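Local coordinates for protein putative glycosyl hydrolase (Bacteroides thetaiotaomicron VPI-5482, PDB 3K11) that probably hydrolyses glycosidic bonds in carbohydrates as a member of glycosyl hydrolase family 88, at residues A[246-251]-A[293-298]; A[240-245]-A[261-266]; A[231-236]-A[273-278]; A[269-274]-A[297-302]. All coordinates share one frame; numbering follows the deposited sequence.

Interaction 1: residues A[246-251]-A[293-298]. With EDO (1,2-ethanediol), chain H.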
# COMPACT_ATOMS: atom_id res chain seq x y z
N GLY A 246 7.80 -4.33 10.72
CA GLY A 246 7.78 -5.70 11.22
C GLY A 246 8.28 -6.69 10.20
O GLY A 246 7.86 -7.84 10.23
N LEU A 247 9.24 -6.28 9.37
CA LEU A 247 9.78 -7.09 8.28
C LEU A 247 11.29 -6.91 8.27
O LEU A 247 11.82 -5.97 8.87
CB LEU A 247 9.19 -6.62 6.92
CG LEU A 247 7.68 -6.63 6.72
CD1 LEU A 247 7.39 -6.02 5.31
CD2 LEU A 247 7.14 -8.05 6.88
N TYR A 248 11.95 -7.79 7.54
CA TYR A 248 13.38 -7.72 7.34
C TYR A 248 13.73 -7.29 5.93
O TYR A 248 13.06 -7.67 4.97
CB TYR A 248 13.98 -9.09 7.52
CG TYR A 248 14.14 -9.56 8.96
CD1 TYR A 248 13.13 -10.26 9.60
CD2 TYR A 248 15.32 -9.33 9.66
CE1 TYR A 248 13.28 -10.72 10.87
CE2 TYR A 248 15.46 -9.79 10.95
CZ TYR A 248 14.45 -10.49 11.54
OH TYR A 248 14.62 -10.94 12.82
N ARG A 249 14.80 -6.50 5.83
CA ARG A 249 15.40 -6.24 4.52
C ARG A 249 16.19 -7.48 4.02
O ARG A 249 16.80 -8.19 4.81
CB ARG A 249 16.28 -5.00 4.56
CG ARG A 249 17.17 -4.85 5.69
CD ARG A 249 18.12 -3.64 5.57
NE ARG A 249 17.45 -2.37 5.77
CZ ARG A 249 17.04 -1.84 6.92
NH1 ARG A 249 17.10 -2.44 8.07
NH2 ARG A 249 16.47 -0.67 6.89
N HIS A 250 16.22 -7.70 2.72
CA HIS A 250 17.00 -8.83 2.16
C HIS A 250 18.50 -8.63 2.32
O HIS A 250 19.23 -9.59 2.54
CB HIS A 250 16.68 -9.03 0.67
CG HIS A 250 17.30 -10.24 0.07
ND1 HIS A 250 17.57 -10.36 -1.28
CD2 HIS A 250 17.71 -11.39 0.65
CE1 HIS A 250 18.11 -11.55 -1.51
NE2 HIS A 250 18.21 -12.20 -0.36
N GLY A 251 18.96 -7.39 2.21
CA GLY A 251 20.38 -7.14 2.26
C GLY A 251 20.80 -5.94 3.05
O GLY A 251 20.03 -4.98 3.30
N MSE A 293 12.45 -14.07 21.18
CA MSE A 293 11.00 -14.23 21.09
C MSE A 293 10.29 -12.95 20.69
O MSE A 293 9.33 -12.94 19.90
CB MSE A 293 10.45 -14.79 22.40
CG MSE A 293 8.96 -15.02 22.41
SE MSE A 293 8.30 -16.34 21.14
CE MSE A 293 8.86 -17.87 22.03
N ASP A 294 10.70 -11.84 21.25
CA ASP A 294 10.19 -10.54 20.84
C ASP A 294 10.40 -10.25 19.35
O ASP A 294 9.49 -9.75 18.69
CB ASP A 294 10.85 -9.42 21.65
CG ASP A 294 10.37 -9.37 23.11
OD1 ASP A 294 9.40 -10.07 23.48
OD2 ASP A 294 11.00 -8.63 23.88
N TYR A 295 11.58 -10.55 18.82
CA TYR A 295 11.84 -10.42 17.39
C TYR A 295 10.93 -11.31 16.59
O TYR A 295 10.36 -10.89 15.57
CB TYR A 295 13.29 -10.75 17.02
CG TYR A 295 14.19 -9.55 17.02
CD1 TYR A 295 13.99 -8.51 16.14
CD2 TYR A 295 15.29 -9.49 17.89
CE1 TYR A 295 14.82 -7.42 16.12
CE2 TYR A 295 16.15 -8.39 17.84
CZ TYR A 295 15.88 -7.36 16.96
OH TYR A 295 16.72 -6.28 16.93
N PHE A 296 10.78 -12.56 17.04
CA PHE A 296 9.88 -13.51 16.34
C PHE A 296 8.45 -13.03 16.32
O PHE A 296 7.82 -12.92 15.26
CB PHE A 296 9.88 -14.86 17.06
CG PHE A 296 8.96 -15.88 16.40
CD1 PHE A 296 9.18 -16.29 15.09
CD2 PHE A 296 7.85 -16.36 17.10
CE1 PHE A 296 8.29 -17.17 14.46
CE2 PHE A 296 6.96 -17.26 16.49
CZ PHE A 296 7.19 -17.67 15.18
N ARG A 297 7.94 -12.67 17.49
CA ARG A 297 6.59 -12.15 17.55
C ARG A 297 6.33 -10.89 16.72
O ARG A 297 5.26 -10.76 16.11
CB ARG A 297 6.18 -11.98 19.00
CG ARG A 297 5.89 -13.30 19.68
CD ARG A 297 5.50 -13.06 21.09
NE ARG A 297 5.12 -14.36 21.66
CZ ARG A 297 5.34 -14.74 22.91
NH1 ARG A 297 5.92 -13.90 23.79
NH2 ARG A 297 5.00 -15.97 23.29
N ALA A 298 7.27 -9.95 16.69
CA ALA A 298 7.14 -8.74 15.89
C ALA A 298 7.13 -9.08 14.40
O ALA A 298 6.37 -8.49 13.63
CB ALA A 298 8.26 -7.73 16.18
C1 EDO H . 13.03 1.60 6.00
O1 EDO H . 13.82 1.99 7.15
C2 EDO H . 13.81 0.73 5.03
O2 EDO H . 15.17 1.14 4.80
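Tyr-248 and Tyr-295 carry the side-chain packing of this contact. Their side chains cross at about a right angle, and the hydroxyl OH of Tyr-248 lies 4.2 Å from CD1 of Tyr-295, approaching that ring obliquely. With CG beside the backbone N (chi1 -77°), the ring leaves the strand at a slant and only its hydroxyl end comes up to the helix. A tyrosine suits this place because the phenol oxygen adds the last step of reach beyond the ring.

The second contact is made by backbone. Gly-246 O stands 3.8 Å from Ala-298 O, a touch without a hydrogen bond. Gly-246 has a positive phi (68°), which favours glycine, and a CB there would be pressed against Ala-298 O. Together with Leu-247 it faces Ile-242 in a G1 beta bulge.

Polar bonding lies apart, at Arg-249, whose NH2 donates to O2 of a bound 1,2-ethanediol over 3.1 Å. The diol, probably from the crystallisation liquor, also bonds His-259 O, and Arg-249 NE binds that same carbonyl.

Strand 247-253 thus rests beside helix 289-304, with the ring of Phe-241 meeting both tyrosines edge-to-face and Ala-237 of helix 222-240 touching them as well.

Interaction 2: residues A[240-245]-A[261-266]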
# COMPACT_ATOMS: atom_id res chain seq x y z
N MSE A 240 19.09 -5.73 10.20
CA MSE A 240 18.22 -6.12 9.09
C MSE A 240 16.72 -6.00 9.38
O MSE A 240 15.93 -5.83 8.43
CB MSE A 240 18.67 -7.51 8.58
CG MSE A 240 20.15 -7.53 8.12
SE MSE A 240 20.50 -9.09 7.14
CE MSE A 240 19.93 -8.28 5.42
N PHE A 241 16.33 -6.01 10.67
CA PHE A 241 14.89 -5.91 11.03
C PHE A 241 14.47 -4.47 10.84
O PHE A 241 15.27 -3.59 11.13
CB PHE A 241 14.60 -6.38 12.44
CG PHE A 241 13.12 -6.61 12.72
CD1 PHE A 241 12.41 -7.59 12.04
CD2 PHE A 241 12.47 -5.90 13.69
CE1 PHE A 241 11.08 -7.80 12.30
CE2 PHE A 241 11.11 -6.11 13.92
CZ PHE A 241 10.44 -7.04 13.24
N ILE A 242 13.22 -4.25 10.43
CA ILE A 242 12.66 -2.92 10.19
C ILE A 242 11.44 -2.82 11.12
O ILE A 242 10.33 -3.22 10.76
CB ILE A 242 12.20 -2.71 8.76
CG1 ILE A 242 13.32 -2.99 7.74
CG2 ILE A 242 11.80 -1.22 8.54
CD1 ILE A 242 12.86 -3.23 6.34
N PRO A 243 11.65 -2.34 12.35
CA PRO A 243 10.55 -2.32 13.34
C PRO A 243 9.29 -1.62 12.92
O PRO A 243 8.20 -2.07 13.28
CB PRO A 243 11.18 -1.65 14.58
CG PRO A 243 12.59 -1.55 14.34
CD PRO A 243 12.93 -1.91 12.94
N GLU A 244 9.43 -0.59 12.08
CA GLU A 244 8.27 0.16 11.59
C GLU A 244 7.37 -0.69 10.70
O GLU A 244 6.19 -0.40 10.58
CB GLU A 244 8.73 1.40 10.79
CG GLU A 244 9.64 2.40 11.58
CD GLU A 244 11.15 1.96 11.84
OE1 GLU A 244 11.63 0.95 11.28
OE2 GLU A 244 11.85 2.64 12.64
N LYS A 245 7.94 -1.71 10.03
CA LYS A 245 7.20 -2.60 9.15
C LYS A 245 6.97 -3.97 9.75
O LYS A 245 6.08 -4.72 9.33
CB LYS A 245 7.95 -2.77 7.83
CG LYS A 245 8.06 -1.49 7.02
CD LYS A 245 8.79 -1.65 5.66
CE LYS A 245 8.38 -0.49 4.64
NZ LYS A 245 6.99 -0.70 3.84
N ALA A 261 15.43 -1.14 1.74
CA ALA A 261 14.75 -2.36 2.13
C ALA A 261 14.01 -2.92 0.94
O ALA A 261 13.16 -2.26 0.38
CB ALA A 261 13.77 -2.06 3.25
N PHE A 262 14.40 -4.12 0.52
CA PHE A 262 13.62 -4.91 -0.38
C PHE A 262 13.21 -6.13 0.44
O PHE A 262 14.04 -6.98 0.74
CB PHE A 262 14.42 -5.25 -1.62
CG PHE A 262 14.70 -4.01 -2.48
CD1 PHE A 262 13.74 -3.57 -3.38
CD2 PHE A 262 15.82 -3.27 -2.29
CE1 PHE A 262 13.92 -2.41 -4.06
CE2 PHE A 262 16.01 -2.11 -3.03
CZ PHE A 262 15.05 -1.70 -3.89
N CYS A 263 11.95 -6.18 0.86
CA CYS A 263 11.47 -7.18 1.84
C CYS A 263 11.05 -8.44 1.09
O CYS A 263 9.88 -8.76 0.98
CB CYS A 263 10.30 -6.60 2.64
SG CYS A 263 10.86 -5.11 3.56
N TRP A 264 12.04 -9.10 0.51
CA TRP A 264 11.82 -10.26 -0.32
C TRP A 264 11.21 -11.39 0.50
O TRP A 264 11.69 -11.73 1.59
CB TRP A 264 13.14 -10.68 -0.99
CG TRP A 264 13.03 -11.86 -1.88
CD1 TRP A 264 12.06 -12.09 -2.80
CD2 TRP A 264 13.90 -12.99 -1.92
NE1 TRP A 264 12.29 -13.27 -3.43
CE2 TRP A 264 13.40 -13.86 -2.90
CE3 TRP A 264 15.08 -13.31 -1.26
CZ2 TRP A 264 14.03 -15.06 -3.23
CZ3 TRP A 264 15.68 -14.53 -1.56
CH2 TRP A 264 15.15 -15.38 -2.54
N ALA A 265 10.11 -11.94 0.01
CA ALA A 265 9.33 -12.94 0.77
C ALA A 265 10.06 -14.19 1.15
O ALA A 265 10.02 -14.59 2.33
CB ALA A 265 7.97 -13.28 0.03
N ARG A 266 10.79 -14.82 0.22
CA ARG A 266 11.45 -16.06 0.63
C ARG A 266 12.47 -15.82 1.74
O ARG A 266 12.46 -16.53 2.72
CB ARG A 266 12.08 -16.81 -0.52
CG ARG A 266 12.81 -18.06 -0.01
CD ARG A 266 13.00 -19.15 -1.03
NE ARG A 266 13.89 -18.77 -2.11
CZ ARG A 266 13.58 -18.83 -3.40
NH1 ARG A 266 12.40 -19.25 -3.82
NH2 ARG A 266 14.52 -18.49 -4.29
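Two torsions of Ile-242 send its longer branch toward Ala-261 and Cys-263: CG1 sits beside the backbone N, opposite the carbonyl carbon (chi1 -56°), and chi2 is extended (162°), which stretches the branch so that CD1 is its leading atom. Cys-263 has a matching first torsion that places SG on the side of Ile-242. The single methyl CD1 therefore makes the whole side-chain contact. It lies 3.4 Å from Ala-261 CB, closer than carbons usually pack, and 3.9 Å from Cys-263 SG.

Residue choice follows from this geometry. Alanine offers one small methyl where the approach is already tight, and the slim thiol of cysteine fills the flank without needing a polar partner across the contact. Isoleucine supplies the reach, and its branching at CB suits the extended backbone of a short strand. Cys-263 also touches Leu-247 of the neighbouring strand, so its sulfur belongs to a small apolar cluster around the strand pair.

Backbone turns set both segments. Lys-245 N donates to Ile-242 O over 2.9 Å, closing the turn that follows the strand, while Cys-263 is the centre of an inverse gamma turn in which Trp-264 N makes a weak bond to Phe-262 O. Lys-245 NZ reaches beyond the contact to form a salt bridge with Asp-318.

The arrangement is that of a beta hairpin, strands 241-242 and 247-253, packed by its edge strand against the connecting loop that leads from the sheet into helix 265-281, in a chain otherwise dominated by helices.

Interaction 3: residues A[231-236]-A[273-278]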
# COMPACT_ATOMS: atom_id res chain seq x y z
N LYS A 231 23.90 -14.84 19.41
CA LYS A 231 24.69 -13.69 19.01
C LYS A 231 24.50 -13.40 17.54
O LYS A 231 24.29 -12.27 17.13
CB LYS A 231 26.17 -13.99 19.29
CG LYS A 231 27.12 -12.82 19.00
CD LYS A 231 28.60 -13.19 19.18
CE LYS A 231 29.52 -11.98 18.71
NZ LYS A 231 30.86 -12.44 18.32
N GLN A 232 24.60 -14.43 16.70
CA GLN A 232 24.30 -14.25 15.28
C GLN A 232 22.91 -13.71 15.09
O GLN A 232 22.68 -12.74 14.36
CB GLN A 232 24.37 -15.61 14.55
CG GLN A 232 25.78 -16.16 14.44
CD GLN A 232 26.71 -15.38 13.54
OE1 GLN A 232 26.27 -14.73 12.61
NE2 GLN A 232 28.01 -15.46 13.82
N PHE A 233 21.95 -14.36 15.72
CA PHE A 233 20.56 -13.91 15.50
C PHE A 233 20.42 -12.43 15.76
O PHE A 233 19.86 -11.69 14.97
CB PHE A 233 19.59 -14.70 16.37
CG PHE A 233 18.13 -14.44 16.04
CD1 PHE A 233 17.44 -13.36 16.62
CD2 PHE A 233 17.45 -15.27 15.19
CE1 PHE A 233 16.12 -13.12 16.29
CE2 PHE A 233 16.07 -14.98 14.84
CZ PHE A 233 15.44 -13.93 15.38
N LEU A 234 20.92 -11.98 16.91
CA LEU A 234 20.67 -10.61 17.31
C LEU A 234 21.52 -9.61 16.53
O LEU A 234 21.08 -8.48 16.25
CB LEU A 234 20.92 -10.48 18.80
CG LEU A 234 20.02 -11.25 19.78
CD1 LEU A 234 20.56 -11.06 21.19
CD2 LEU A 234 18.51 -10.81 19.69
N GLN A 235 22.70 -10.02 16.12
CA GLN A 235 23.58 -9.14 15.31
C GLN A 235 23.03 -8.94 13.90
O GLN A 235 23.17 -7.86 13.32
CB GLN A 235 25.03 -9.68 15.32
CG GLN A 235 25.72 -9.38 16.64
CD GLN A 235 27.16 -9.84 16.77
OE1 GLN A 235 27.75 -9.63 17.83
NE2 GLN A 235 27.72 -10.47 15.73
N PHE A 236 22.45 -10.00 13.32
CA PHE A 236 21.70 -9.88 12.07
C PHE A 236 20.46 -9.00 12.30
O PHE A 236 20.21 -8.04 11.58
CB PHE A 236 21.18 -11.24 11.54
CG PHE A 236 22.16 -12.00 10.68
CD1 PHE A 236 22.25 -11.73 9.34
CD2 PHE A 236 22.91 -13.05 11.18
CE1 PHE A 236 23.12 -12.44 8.51
CE2 PHE A 236 23.80 -13.75 10.34
CZ PHE A 236 23.90 -13.44 9.02
N LEU A 273 11.79 -18.75 9.79
CA LEU A 273 12.16 -20.15 10.01
C LEU A 273 13.36 -20.26 10.93
O LEU A 273 13.42 -21.18 11.76
CB LEU A 273 12.36 -20.86 8.65
CG LEU A 273 12.65 -22.36 8.61
CD1 LEU A 273 11.78 -23.18 9.48
CD2 LEU A 273 12.58 -22.86 7.16
N THR A 274 14.31 -19.36 10.78
CA THR A 274 15.46 -19.33 11.70
C THR A 274 15.03 -19.14 13.14
O THR A 274 15.50 -19.84 14.05
CB THR A 274 16.41 -18.17 11.34
OG1 THR A 274 16.90 -18.41 10.02
CG2 THR A 274 17.61 -18.13 12.28
N ALA A 275 14.13 -18.20 13.38
CA ALA A 275 13.59 -18.00 14.73
C ALA A 275 12.94 -19.28 15.25
O ALA A 275 13.14 -19.65 16.40
CB ALA A 275 12.60 -16.84 14.72
N CYS A 276 12.15 -19.99 14.42
CA CYS A 276 11.58 -21.27 14.82
C CYS A 276 12.64 -22.31 15.13
O CYS A 276 12.55 -22.98 16.14
CB CYS A 276 10.64 -21.82 13.74
SG CYS A 276 9.12 -20.85 13.51
N GLU A 277 13.65 -22.45 14.26
CA GLU A 277 14.70 -23.42 14.51
C GLU A 277 15.47 -23.15 15.81
O GLU A 277 15.83 -24.09 16.55
CB GLU A 277 15.65 -23.47 13.35
CG GLU A 277 15.06 -24.03 12.04
CD GLU A 277 14.92 -25.52 12.04
OE1 GLU A 277 13.86 -26.00 12.46
OE2 GLU A 277 15.82 -26.20 11.52
N LEU A 278 15.75 -21.88 16.06
CA LEU A 278 16.46 -21.45 17.27
C LEU A 278 15.60 -21.61 18.51
O LEU A 278 16.06 -22.15 19.51
CB LEU A 278 16.94 -20.00 17.11
CG LEU A 278 17.73 -19.37 18.24
CD1 LEU A 278 18.91 -20.24 18.60
CD2 LEU A 278 18.17 -17.93 17.88
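Phe-233 reaches across from helix 222-240 to Thr-274, Ala-275 and Leu-278 of helix 265-281, in the helix-to-helix packing expected of the (alpha/alpha)6 barrel of this family. The local axes run roughly antiparallel, at 154°, and come within 11.6 Å of each other. At that separation a large side chain is needed to bridge the two helices. With CG opposite the backbone N (chi1 -171°), the ring is carried across to the facing helix.

Its ring edge meets Thr-274, where CD2 lies 4.1 Å from CG2 close to the ring plane. Farther along, CE2 is 3.9 Å from Ala-275 CB, an alanine being small enough to let the ring come up to the helix backbone. Leu-278 crosses the base of the side chain, its CD2 3.8 Å from Phe-233 CB and also close to CG. Cut back to an alanine here, the side chain would lose its ring, and a gap would probably open beside Ala-275 CB and Leu-278 CD2.

Outside this first shell, Met-204 of helix 202-217 and Tyr-295 of helix 289-304 also touch Phe-233, so the ring is buried among several helices. Thr-274 can serve in such an apolar setting because its hydroxyl turns back to its own helix: OG1 donates to Trp-270 O over 2.7 Å, reaching that oxygen from the opposite face of the carbonyl plane to Thr-274 N.

Interaction 4: residues A[269-274]-A[297-302]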
# COMPACT_ATOMS: atom_id res chain seq x y z
N GLY A 269 10.91 -15.43 4.83
CA GLY A 269 10.60 -16.78 5.31
C GLY A 269 11.80 -17.41 5.99
O GLY A 269 11.68 -17.97 7.08
N TRP A 270 12.97 -17.32 5.40
CA TRP A 270 14.15 -17.87 6.04
C TRP A 270 14.40 -17.28 7.43
O TRP A 270 14.79 -17.98 8.33
CB TRP A 270 15.38 -17.64 5.17
CG TRP A 270 15.43 -18.41 3.87
CD1 TRP A 270 16.00 -17.97 2.68
CD2 TRP A 270 14.92 -19.72 3.60
NE1 TRP A 270 15.85 -18.92 1.74
CE2 TRP A 270 15.19 -20.00 2.26
CE3 TRP A 270 14.25 -20.67 4.36
CZ2 TRP A 270 14.82 -21.18 1.67
CZ3 TRP A 270 13.88 -21.87 3.76
CH2 TRP A 270 14.16 -22.09 2.41
N ALA A 271 14.14 -15.99 7.63
CA ALA A 271 14.34 -15.32 8.92
C ALA A 271 13.30 -15.82 9.93
O ALA A 271 13.60 -16.01 11.12
CB ALA A 271 14.18 -13.80 8.77
N LEU A 272 12.07 -16.02 9.47
CA LEU A 272 10.99 -16.54 10.35
C LEU A 272 11.30 -17.97 10.77
O LEU A 272 11.13 -18.36 11.94
CB LEU A 272 9.64 -16.44 9.63
CG LEU A 272 8.37 -16.45 10.53
CD1 LEU A 272 8.31 -15.25 11.52
CD2 LEU A 272 7.11 -16.53 9.66
N LEU A 273 11.79 -18.75 9.79
CA LEU A 273 12.16 -20.15 10.01
C LEU A 273 13.36 -20.26 10.93
O LEU A 273 13.42 -21.18 11.76
CB LEU A 273 12.36 -20.86 8.65
CG LEU A 273 12.65 -22.36 8.61
CD1 LEU A 273 11.78 -23.18 9.48
CD2 LEU A 273 12.58 -22.86 7.16
N THR A 274 14.31 -19.36 10.78
CA THR A 274 15.46 -19.33 11.70
C THR A 274 15.03 -19.14 13.14
O THR A 274 15.50 -19.84 14.05
CB THR A 274 16.41 -18.17 11.34
OG1 THR A 274 16.90 -18.41 10.02
CG2 THR A 274 17.61 -18.13 12.28
N ARG A 297 7.94 -12.67 17.49
CA ARG A 297 6.59 -12.15 17.55
C ARG A 297 6.33 -10.89 16.72
O ARG A 297 5.26 -10.76 16.11
CB ARG A 297 6.18 -11.98 19.00
CG ARG A 297 5.89 -13.30 19.68
CD ARG A 297 5.50 -13.06 21.09
NE ARG A 297 5.12 -14.36 21.66
CZ ARG A 297 5.34 -14.74 22.91
NH1 ARG A 297 5.92 -13.90 23.79
NH2 ARG A 297 5.00 -15.97 23.29
N ALA A 298 7.27 -9.95 16.69
CA ALA A 298 7.14 -8.74 15.89
C ALA A 298 7.13 -9.08 14.40
O ALA A 298 6.37 -8.49 13.63
CB ALA A 298 8.26 -7.73 16.18
N HIS A 299 7.94 -10.05 13.99
CA HIS A 299 7.99 -10.48 12.60
C HIS A 299 6.70 -11.18 12.18
O HIS A 299 6.15 -10.95 11.10
CB HIS A 299 9.20 -11.39 12.38
CG HIS A 299 9.57 -11.58 10.95
ND1 HIS A 299 10.29 -12.67 10.52
CD2 HIS A 299 9.30 -10.83 9.84
CE1 HIS A 299 10.49 -12.57 9.21
NE2 HIS A 299 9.91 -11.46 8.77
N VAL A 300 6.17 -11.99 13.08
CA VAL A 300 4.88 -12.64 12.84
C VAL A 300 3.80 -11.59 12.53
O VAL A 300 3.02 -11.72 11.55
CB VAL A 300 4.45 -13.54 13.99
CG1 VAL A 300 2.94 -13.88 13.91
CG2 VAL A 300 5.26 -14.81 14.05
N ARG A 301 3.72 -10.56 13.36
CA ARG A 301 2.72 -9.53 13.17
C ARG A 301 2.88 -8.78 11.84
O ARG A 301 1.89 -8.43 11.21
CB ARG A 301 2.71 -8.56 14.36
CG ARG A 301 2.13 -9.16 15.63
CD ARG A 301 1.91 -8.09 16.70
NE ARG A 301 3.15 -7.64 17.29
CZ ARG A 301 3.76 -8.22 18.33
NH1 ARG A 301 3.28 -9.33 18.92
NH2 ARG A 301 4.90 -7.72 18.77
N GLY A 302 4.12 -8.49 11.45
CA GLY A 302 4.38 -7.76 10.19
C GLY A 302 4.10 -8.58 8.97
O GLY A 302 3.53 -8.09 8.02
O HOH W 1 11.78 -14.11 12.49
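His-299 lies against Leu-272 and Ala-271 where helices 265-281 and 289-304 pack together. The two follow each other in the chain and run roughly antiparallel, at 143° with local axes 10.4 Å apart, a helical hairpin of the kind from which an (alpha/alpha)6 barrel is built.

The first torsion of His-299, chi1 -164°, swings the imidazole away from its backbone N and over to the facing helix. At the root, CB is 4.1 Å from Leu-272 CD1. The same methyl is also near CG and comes closest to ND1, at 3.4 Å, approaching the ring obliquely. Next comes CE1, which lies 3.9 Å from Ala-271 CB and points its ring edge at the backbone N of Leu-272. At the far end NE2 hydrogen-bonds Asn-268 OD1, one turn before Leu-272 on the same helix, while the ring of Tyr-248 meets the imidazole edge-to-face.

Histidine suits this buried place because a flat ring packs against leucine and alanine while its two nitrogens find polar partners. The partner of ND1 is a single water, which donates to Ala-271 O at 3.0 Å and lies 2.9 Å from His-299 ND1. A leucine here would probably keep some apolar packing but leave Asn-268 OD1 without the NE2 donor and the water held to Ala-271 O without its ring partner.

Leu-272 contributes a second apolar touch, CD1 lying 4.0 Å from Val-300 CG2, so this one methyl touches two successive residues of the opposite helix.

How the interactions relate
Interactions 3 and 4 are fully buried helix pairings, and both use helix 265-281, sharing Leu-273 and Thr-274. Interactions 1 and 2 are only partly buried and involve the neighbouring strands 247-253 and 241-242 of one antiparallel sheet; a probable hydrogen bond from Ile-242 N to Leu-247 O joins them. Helix 289-304 serves both interaction 1 and interaction 4, whose centres are about 5 Å apart. Chemistry follows place: interaction 3 is purely apolar, interaction 4 adds a histidine and a bridging water, interaction 2 depends on one methyl group, and interaction 1 combines an aromatic touch with a glycine backbone contact and a bound diol nearby.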